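Local coordinates for protein putative Glycosidase (Bacteroides thetaiotaomicron, PDB 3R67) that is of unknown function but is a putative glycosidase that probably folds as a five-bladed beta-propeller, at residues Ser48-Asn53 against Arg68-Ser73; Ile182-Val187 against Pro251-Asp256. All coordinates share one frame; numbering follows the deposited sequence. Where two conformers were deposited one is given.

Interaction 1: residues Ser48-Asn53 against Arg68-Ser73; sequences SSDTFN and RAEDNS. With EDO (1,2-ethanediol), chain E.
The ring of Phe52 carries the side chain of Arg68 over one face, with CD 4.0 Å from the ring centroid in a CH-pi contact. Glu70 CD lies at the ring edge, in its plane, with the carboxylate turned 81° to the ring; near that plane too is O1 of a bound 1,2-ethanediol, to which Asn53 ND2 donates at 2.8 Å. The setting is the antiparallel hairpin of strands 50-59 and 62-70. Farther along the arginine, Phe52 CZ sits 3.4 Å from Arg68 NE, over one face of the guanidinium; ring and guanidinium are 33° apart, so they overlap without being parallel. An extended arginine, CG anti to the backbone N (chi1 177°), suits this place: its methylenes pack on the aromatic while its nitrogens reach Ser82 and Asp121 and form a salt bridge with Glu70 OE2, at 2.9 Å from Arg68 NH2.

Phe52 and Arg68 form a hydrogen-bonded pair, and Thr51 and Ala69, with small side chains on the opposite face, a non-hydrogen-bonded one. At the hairpin's open end Ser49 and Asp50 both face Glu70, a classic beta bulge: Glu70 O accepts from Ser49 N at 3.1 Å, and Glu70 N donates to Asp50 O at 2.8 Å.

Asp50 and Glu70 bring two carboxylates close on the Phe52 side. Ser344 takes up Asp50 OD1 and Gln317 takes up Glu70 OE1. Asp50 OD2 and Glu70 OE1, 4.1 Å apart, are also bridged by one water, 2.7 Å from each of the two oxygens.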
ATOM      1  N   SER A  48      10.306  14.619  -9.640  1.00 16.47           N
ATOM      2  CA  SER A  48      11.672  15.096  -9.515  1.00 16.81           C
ATOM      3  C   SER A  48      12.281  14.946  -8.118  1.00 21.60           C
ATOM      4  O   SER A  48      13.521  14.951  -8.048  1.00 21.66           O
ATOM      5  CB  SER A  48      11.746  16.571  -9.889  1.00 21.15           C
ATOM      6  OG  SER A  48      10.906  17.345  -9.053  1.00 30.49           O
ATOM      7  N   SER A  49      11.484  14.822  -7.021  1.00 17.27           N
ATOM      8  CA  SER A  49      12.117  14.752  -5.706  0.50 17.82           C
ATOM      9  C   SER A  49      12.172  13.321  -5.163  1.00 20.01           C
ATOM     10  O   SER A  49      13.245  12.914  -4.702  1.00 19.61           O
ATOM     11  CB  SER A  49      11.400  15.651  -4.700  0.50 23.70           C
ATOM     12  OG  SER A  49      10.040  15.293  -4.531  0.50 36.79           O
ATOM     13  N   ASP A  50      11.050  12.568  -5.180  1.00 15.32           N
ATOM     14  CA  ASP A  50      11.004  11.201  -4.637  1.00 14.44           C
ATOM     15  C   ASP A  50       9.945  10.353  -5.326  1.00 16.24           C
ATOM     16  O   ASP A  50       8.897  10.877  -5.692  1.00 16.56           O
ATOM     17  CB  ASP A  50      10.717  11.221  -3.102  1.00 16.31           C
ATOM     18  CG  ASP A  50      11.805  11.886  -2.265  1.00 30.19           C
ATOM     19  OD1 ASP A  50      12.901  11.297  -2.126  1.00 28.55           O
ATOM     20  OD2 ASP A  50      11.604  13.043  -1.848  1.00 44.96           O
ATOM     21  N   THR A  51      10.228   9.040  -5.491  1.00 12.19           N
ATOM     22  CA  THR A  51       9.343   8.024  -6.092  1.00 12.14           C
ATOM     23  C   THR A  51       9.313   6.817  -5.157  1.00 16.89           C
ATOM     24  O   THR A  51      10.344   6.166  -4.973  1.00 16.64           O
ATOM     25  CB  THR A  51       9.786   7.649  -7.511  1.00 15.56           C
ATOM     26  OG1 THR A  51      11.106   7.120  -7.430  1.00 15.94           O
ATOM     27  CG2 THR A  51       9.713   8.815  -8.495  1.00 10.76           C
ATOM     28  N   PHE A  52       8.172   6.534  -4.525  1.00 13.27           N
ATOM     29  CA  PHE A  52       8.140   5.459  -3.526  1.00 12.23           C
ATOM     30  C   PHE A  52       6.728   4.863  -3.416  1.00 14.65           C
ATOM     31  O   PHE A  52       5.995   4.881  -4.394  1.00 14.20           O
ATOM     32  CB  PHE A  52       8.627   6.024  -2.160  1.00 14.13           C
ATOM     33  CG  PHE A  52       7.923   7.269  -1.642  1.00 15.02           C
ATOM     34  CD1 PHE A  52       8.085   8.497  -2.276  1.00 18.45           C
ATOM     35  CD2 PHE A  52       7.204   7.237  -0.460  1.00 15.45           C
ATOM     36  CE1 PHE A  52       7.461   9.645  -1.790  1.00 19.75           C
ATOM     37  CE2 PHE A  52       6.620   8.391   0.050  1.00 18.59           C
ATOM     38  CZ  PHE A  52       6.755   9.589  -0.615  1.00 17.55           C
ATOM     39  N   ASN A  53       6.412   4.261  -2.260  1.00 12.34           N
ATOM     40  CA  ASN A  53       5.146   3.625  -1.837  1.00 12.41           C
ATOM     41  C   ASN A  53       4.265   3.265  -3.049  1.00 14.94           C
ATOM     42  O   ASN A  53       3.344   3.982  -3.460  1.00 14.99           O
ATOM     43  CB  ASN A  53       4.392   4.532  -0.865  1.00 12.65           C
ATOM     44  CG  ASN A  53       5.152   4.692   0.430  1.00 25.66           C
ATOM     45  OD1 ASN A  53       6.222   4.090   0.652  1.00 16.13           O
ATOM     46  ND2 ASN A  53       4.679   5.579   1.258  1.00 11.85           N
ATOM     47  N   ARG A  68       4.086   6.241  -6.112  1.00 13.59           N
ATOM     48  CA  ARG A  68       3.855   7.550  -5.538  1.00 12.89           C
ATOM     49  C   ARG A  68       5.052   8.460  -5.866  1.00 17.25           C
ATOM     50  O   ARG A  68       6.184   8.176  -5.464  1.00 15.36           O
ATOM     51  CB  ARG A  68       3.629   7.427  -4.027  1.00  9.53           C
ATOM     52  CG  ARG A  68       3.463   8.773  -3.356  1.00 11.98           C
ATOM     53  CD  ARG A  68       3.378   8.640  -1.868  1.00 12.68           C
ATOM     54  NE  ARG A  68       3.459   9.955  -1.239  1.00 14.66           N
ATOM     55  CZ  ARG A  68       3.381  10.164   0.067  1.00 30.61           C
ATOM     56  NH1 ARG A  68       3.200   9.143   0.903  1.00 17.63           N
ATOM     57  NH2 ARG A  68       3.496  11.391   0.554  1.00 20.68           N
ATOM     58  N   ALA A  69       4.799   9.536  -6.607  1.00 16.18           N
ATOM     59  CA  ALA A  69       5.834  10.486  -6.998  1.00 16.42           C
ATOM     60  C   ALA A  69       5.568  11.856  -6.398  1.00 21.28           C
ATOM     61  O   ALA A  69       4.434  12.344  -6.432  1.00 21.54           O
ATOM     62  CB  ALA A  69       5.898  10.578  -8.509  1.00 16.75           C
ATOM     63  N   GLU A  70       6.622  12.487  -5.856  1.00 17.56           N
ATOM     64  CA  GLU A  70       6.540  13.834  -5.277  1.00 17.67           C
ATOM     65  C   GLU A  70       7.347  14.796  -6.127  1.00 22.42           C
ATOM     66  O   GLU A  70       8.438  14.454  -6.586  1.00 23.55           O
ATOM     67  CB  GLU A  70       7.001  13.868  -3.812  1.00 18.72           C
ATOM     68  CG  GLU A  70       5.997  13.214  -2.866  1.00 21.87           C
ATOM     69  CD  GLU A  70       6.360  13.249  -1.394  1.00 37.08           C
ATOM     70  OE1 GLU A  70       7.571  13.279  -1.082  1.00 24.80           O
ATOM     71  OE2 GLU A  70       5.435  13.191  -0.549  1.00 33.55           O
ATOM     72  N   ASP A  71       6.786  15.984  -6.372  1.00 18.84           N
ATOM     73  CA  ASP A  71       7.383  17.006  -7.213  1.00 19.36           C
ATOM     74  C   ASP A  71       8.276  17.964  -6.410  1.00 26.65           C
ATOM     75  O   ASP A  71       8.497  17.766  -5.227  1.00 24.89           O
ATOM     76  CB  ASP A  71       6.264  17.796  -7.924  1.00 21.80           C
ATOM     77  CG  ASP A  71       5.205  18.456  -7.048  1.00 26.80           C
ATOM     78  OD1 ASP A  71       5.439  18.607  -5.823  1.00 29.09           O
ATOM     79  OD2 ASP A  71       4.175  18.879  -7.593  1.00 28.10           O
ATOM     80  N   ASN A  72       8.778  19.012  -7.079  1.00 27.92           N
ATOM     81  CA  ASN A  72       9.621  20.039  -6.473  1.00 31.00           C
ATOM     82  C   ASN A  72       8.806  21.348  -6.339  1.00 37.00           C
ATOM     83  O   ASN A  72       9.246  22.424  -6.740  1.00 35.86           O
ATOM     84  CB  ASN A  72      10.910  20.230  -7.284  1.00 35.83           C
ATOM     85  CG  ASN A  72      10.739  20.559  -8.756  1.00 64.48           C
ATOM     86  OD1 ASN A  72       9.620  20.653  -9.282  1.00 57.08           O
ATOM     87  ND2 ASN A  72      11.849  20.701  -9.472  1.00 58.85           N
ATOM     88  N   SER A  73       7.575  21.220  -5.798  1.00 35.37           N
ATOM     89  CA  SER A  73       6.680  22.361  -5.642  1.00 36.98           C
ATOM     90  C   SER A  73       7.182  23.232  -4.502  1.00 46.22           C
ATOM     91  O   SER A  73       6.912  24.437  -4.498  1.00 48.63           O
ATOM     92  CB  SER A  73       5.235  21.917  -5.430  1.00 36.18           C
ATOM     93  OG  SER A  73       5.128  20.907  -4.442  1.00 39.89           O
TER
HETATM   94  C1  EDO E 382       6.027   5.397   4.873  1.00 30.92           C
HETATM   95  O1  EDO E 382       5.721   6.298   3.808  1.00 34.45           O
HETATM   96  C2  EDO E 382       6.026   6.181   6.166  1.00 31.49           C
HETATM   97  O2  EDO E 382       7.029   7.205   6.128  1.00 41.63           O
HETATM   98  O   HOH W   1       9.714  14.890  -1.366  1.00 24.32           O

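Interaction 2: residues Ile182-Val187 against Pro251-Asp256; sequences IVTKLV and PAIMTD
Thr184 reaches across to Ala252 and Pro251 with both branches of its side chain. Its CB lies 3.5 Å from Ala252 O. From there OG1, held between the backbone N and the carbonyl carbon (chi1 67°), donates a hydrogen bond to Ala252 O over 2.7 Å. The other branch, CG2, packs against Pro251 CB at 4.0 Å. Threonine suits the place because one short side chain offers a donor on one branch and an apolar methyl on the other. Beyond the bond to Ala252, OG1 is also hydrogen-bonded to Gln191 NE2, which leaves this buried hydroxyl well satisfied, and it touches Ile253 CD1 at 3.7 Å.

Ala252 O is gripped twice, since Thr184 N donates to it as well, at 2.9 Å. The two donors come from opposite faces of the carbonyl plane, so the oxygen is clasped between the backbone and the side chain of a single residue.

The strands run parallel but strongly twisted, their short axes 42° apart. The pairing joins two otherwise antiparallel groups of strands, one led by strand 180-187 and the other by strand 245-255, consistent with adjoining blades of a beta-propeller meeting through their first strands.

Val183 and Ala252 pair on the face turned away from Thr184 and Ile253. Val183 CG2 meets the compact Ala252 CB at 4.1 Å, and Tyr203 of strand 199-204 touches both residues. Val183 CG1 comes closer to Met254 CG, at 3.7 Å, the two side chains crossing at about a right angle. Along the backbone, the bond from Ala252 N to Ile182 O is weak, whereas Met254 N, in a selenomethionine, donates to Thr184 O at 2.8 Å. Farther on the strands diverge, and a water takes over, accepting from Leu186 N and donating to Met254 O.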
ATOM      1  N   ILE A 182      -7.223  -5.102   0.584  1.00 14.12           N
ATOM      2  CA  ILE A 182      -8.386  -5.917   0.177  1.00 14.32           C
ATOM      3  C   ILE A 182      -7.988  -7.396   0.225  1.00 14.52           C
ATOM      4  O   ILE A 182      -6.863  -7.704  -0.129  1.00 10.91           O
ATOM      5  CB  ILE A 182      -8.927  -5.506  -1.239  1.00 17.68           C
ATOM      6  CG1 ILE A 182      -9.677  -4.169  -1.147  1.00 18.88           C
ATOM      7  CG2 ILE A 182      -9.888  -6.578  -1.824  1.00 19.93           C
ATOM      8  CD1 ILE A 182     -10.352  -3.674  -2.513  1.00 31.56           C
ATOM      9  N   VAL A 183      -8.925  -8.300   0.606  1.00 14.11           N
ATOM     10  CA  VAL A 183      -8.680  -9.745   0.629  1.00 14.32           C
ATOM     11  C   VAL A 183      -8.798 -10.281  -0.823  1.00 19.29           C
ATOM     12  O   VAL A 183      -9.804 -10.079  -1.505  1.00 20.52           O
ATOM     13  CB  VAL A 183      -9.589 -10.522   1.614  1.00 17.65           C
ATOM     14  CG1 VAL A 183      -9.316 -12.018   1.539  1.00 17.70           C
ATOM     15  CG2 VAL A 183      -9.388 -10.029   3.044  1.00 16.67           C
ATOM     16  N   THR A 184      -7.744 -10.939  -1.271  1.00 14.83           N
ATOM     17  CA  THR A 184      -7.626 -11.541  -2.596  1.00 13.89           C
ATOM     18  C   THR A 184      -7.341 -13.031  -2.474  1.00 17.80           C
ATOM     19  O   THR A 184      -6.943 -13.510  -1.413  1.00 15.56           O
ATOM     20  CB  THR A 184      -6.505 -10.856  -3.449  1.00 14.05           C
ATOM     21  OG1 THR A 184      -5.217 -11.129  -2.887  1.00 14.33           O
ATOM     22  CG2 THR A 184      -6.716  -9.379  -3.656  1.00  4.90           C
ATOM     23  N   LYS A 185      -7.490 -13.755  -3.582  1.00 16.98           N
ATOM     24  CA  LYS A 185      -7.191 -15.184  -3.632  1.00 18.17           C
ATOM     25  C   LYS A 185      -6.710 -15.537  -5.020  1.00 22.65           C
ATOM     26  O   LYS A 185      -6.986 -14.795  -5.965  1.00 21.70           O
ATOM     27  CB  LYS A 185      -8.417 -16.057  -3.231  1.00 19.84           C
ATOM     28  CG  LYS A 185      -9.592 -16.015  -4.212  1.00 22.59           C
ATOM     29  CD  LYS A 185     -10.727 -16.889  -3.748  1.00 28.27           C
ATOM     30  CE  LYS A 185     -11.879 -16.846  -4.714  1.00 39.60           C
ATOM     31  NZ  LYS A 185     -13.011 -17.697  -4.258  1.00 56.48           N
ATOM     32  N   LEU A 186      -6.030 -16.683  -5.153  1.00 20.22           N
ATOM     33  CA  LEU A 186      -5.639 -17.182  -6.464  1.00 19.82           C
ATOM     34  C   LEU A 186      -6.741 -18.064  -7.027  1.00 26.19           C
ATOM     35  O   LEU A 186      -7.231 -18.971  -6.353  1.00 27.59           O
ATOM     36  CB  LEU A 186      -4.304 -17.958  -6.461  1.00 19.19           C
ATOM     37  CG  LEU A 186      -3.015 -17.218  -6.136  1.00 21.78           C
ATOM     38  CD1 LEU A 186      -1.824 -18.168  -6.257  1.00 21.42           C
ATOM     39  CD2 LEU A 186      -2.795 -16.033  -7.085  1.00 22.24           C
ATOM     40  N   VAL A 187      -7.134 -17.780  -8.257  1.00 23.59           N
ATOM     41  CA  VAL A 187      -8.086 -18.566  -9.035  1.00 25.02           C
ATOM     42  C   VAL A 187      -7.354 -18.886 -10.343  1.00 32.26           C
ATOM     43  O   VAL A 187      -7.054 -17.967 -11.116  1.00 31.57           O
ATOM     44  CB  VAL A 187      -9.476 -17.896  -9.227  1.00 27.36           C
ATOM     45  CG1 VAL A 187     -10.371 -18.740 -10.139  1.00 28.50           C
ATOM     46  CG2 VAL A 187     -10.154 -17.653  -7.883  1.00 26.05           C
ATOM     47  N   PRO A 251      -2.447  -5.801  -0.774  1.00 11.34           N
ATOM     48  CA  PRO A 251      -3.666  -6.580  -0.540  1.00 11.30           C
ATOM     49  C   PRO A 251      -3.390  -7.905   0.190  1.00 14.82           C
ATOM     50  O   PRO A 251      -2.333  -8.523  -0.007  1.00 12.28           O
ATOM     51  CB  PRO A 251      -4.168  -6.845  -1.968  1.00 12.95           C
ATOM     52  CG  PRO A 251      -3.721  -5.652  -2.720  1.00 16.44           C
ATOM     53  CD  PRO A 251      -2.337  -5.408  -2.196  1.00 11.82           C
ATOM     54  N   ALA A 252      -4.341  -8.333   1.049  1.00 12.64           N
ATOM     55  CA  ALA A 252      -4.243  -9.607   1.764  1.00 12.29           C
ATOM     56  C   ALA A 252      -4.435 -10.745   0.773  1.00 16.66           C
ATOM     57  O   ALA A 252      -5.103 -10.554  -0.253  1.00 14.01           O
ATOM     58  CB  ALA A 252      -5.262  -9.679   2.889  1.00 12.78           C
ATOM     59  N   ILE A 253      -3.810 -11.906   1.043  1.00 14.19           N
ATOM     60  CA  ILE A 253      -3.894 -13.060   0.145  1.00 14.25           C
ATOM     61  C   ILE A 253      -4.338 -14.296   0.930  1.00 17.57           C
ATOM     62  O   ILE A 253      -3.768 -14.615   1.976  1.00 15.84           O
ATOM     63  CB  ILE A 253      -2.525 -13.317  -0.611  1.00 16.35           C
ATOM     64  CG1 ILE A 253      -2.571 -14.526  -1.592  1.00 16.29           C
ATOM     65  CG2 ILE A 253      -1.311 -13.396   0.324  1.00 17.37           C
ATOM     66  CD1 ILE A 253      -3.393 -14.318  -2.916  1.00 11.74           C
HETATM   67  N   MSE A 254      -5.370 -14.981   0.420  0.50 14.66           N
HETATM   68  CA  MSE A 254      -5.857 -16.231   1.007  0.50 14.58           C
HETATM   69  C   MSE A 254      -4.891 -17.356   0.674  0.50 20.29           C
HETATM   70  O   MSE A 254      -4.531 -17.535  -0.491  0.50 20.15           O
HETATM   71  CB  MSE A 254      -7.275 -16.571   0.520  0.50 17.02           C
HETATM   72  CG  MSE A 254      -8.334 -15.580   0.969  0.50 22.81           C
HETATM   73 SE   MSE A 254     -10.146 -16.055   0.376  0.50 30.76          SE
HETATM   74  CE  MSE A 254     -10.327 -17.768   1.343  0.50 28.29           C
ATOM     75  N   THR A 255      -4.441 -18.084   1.703  1.00 18.18           N
ATOM     76  CA  THR A 255      -3.493 -19.194   1.564  1.00 18.60           C
ATOM     77  C   THR A 255      -4.161 -20.469   2.079  1.00 25.70           C
ATOM     78  O   THR A 255      -5.274 -20.401   2.603  1.00 26.12           O
ATOM     79  CB  THR A 255      -2.171 -18.899   2.300  1.00 26.16           C
ATOM     80  OG1 THR A 255      -2.366 -19.035   3.712  1.00 27.23           O
ATOM     81  CG2 THR A 255      -1.548 -17.543   1.922  1.00 19.79           C
ATOM     82  N   ASP A 256      -3.474 -21.623   1.968  1.00 23.41           N
ATOM     83  CA  ASP A 256      -3.987 -22.901   2.465  1.00 24.95           C
ATOM     84  C   ASP A 256      -4.134 -22.883   4.019  1.00 27.75           C
ATOM     85  O   ASP A 256      -4.905 -23.682   4.552  1.00 30.11           O
ATOM     86  CB  ASP A 256      -3.067 -24.073   2.023  1.00 27.58           C
ATOM     87  CG  ASP A 256      -1.595 -23.961   2.417  1.00 44.58           C
ATOM     88  OD1 ASP A 256      -1.060 -22.825   2.422  1.00 45.89           O
ATOM     89  OD2 ASP A 256      -0.946 -25.018   2.615  1.00 52.24           O
TER
HETATM   90  O   HOH W   2      -5.468 -18.166  -2.836  1.00 19.95           O

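Both segments of interaction 1 precede those of interaction 2 in the sequence. Their centres are 30 Å apart, on opposite sides of the chain's centre, and their nearest atoms remain about 11 Å from each other. They share neither strand nor sheet: residues 48-53 and 68-73 belong to the first two strands of a four-stranded antiparallel sheet, whereas 182-187 and 251-256 lie in a larger mixed sheet. The first pairing connects strands consecutive in sequence, the second brings together segments 64 residues apart. In a fold probably of propeller type, interaction 1 would thus build one blade from within, and interaction 2 would join two successive blades.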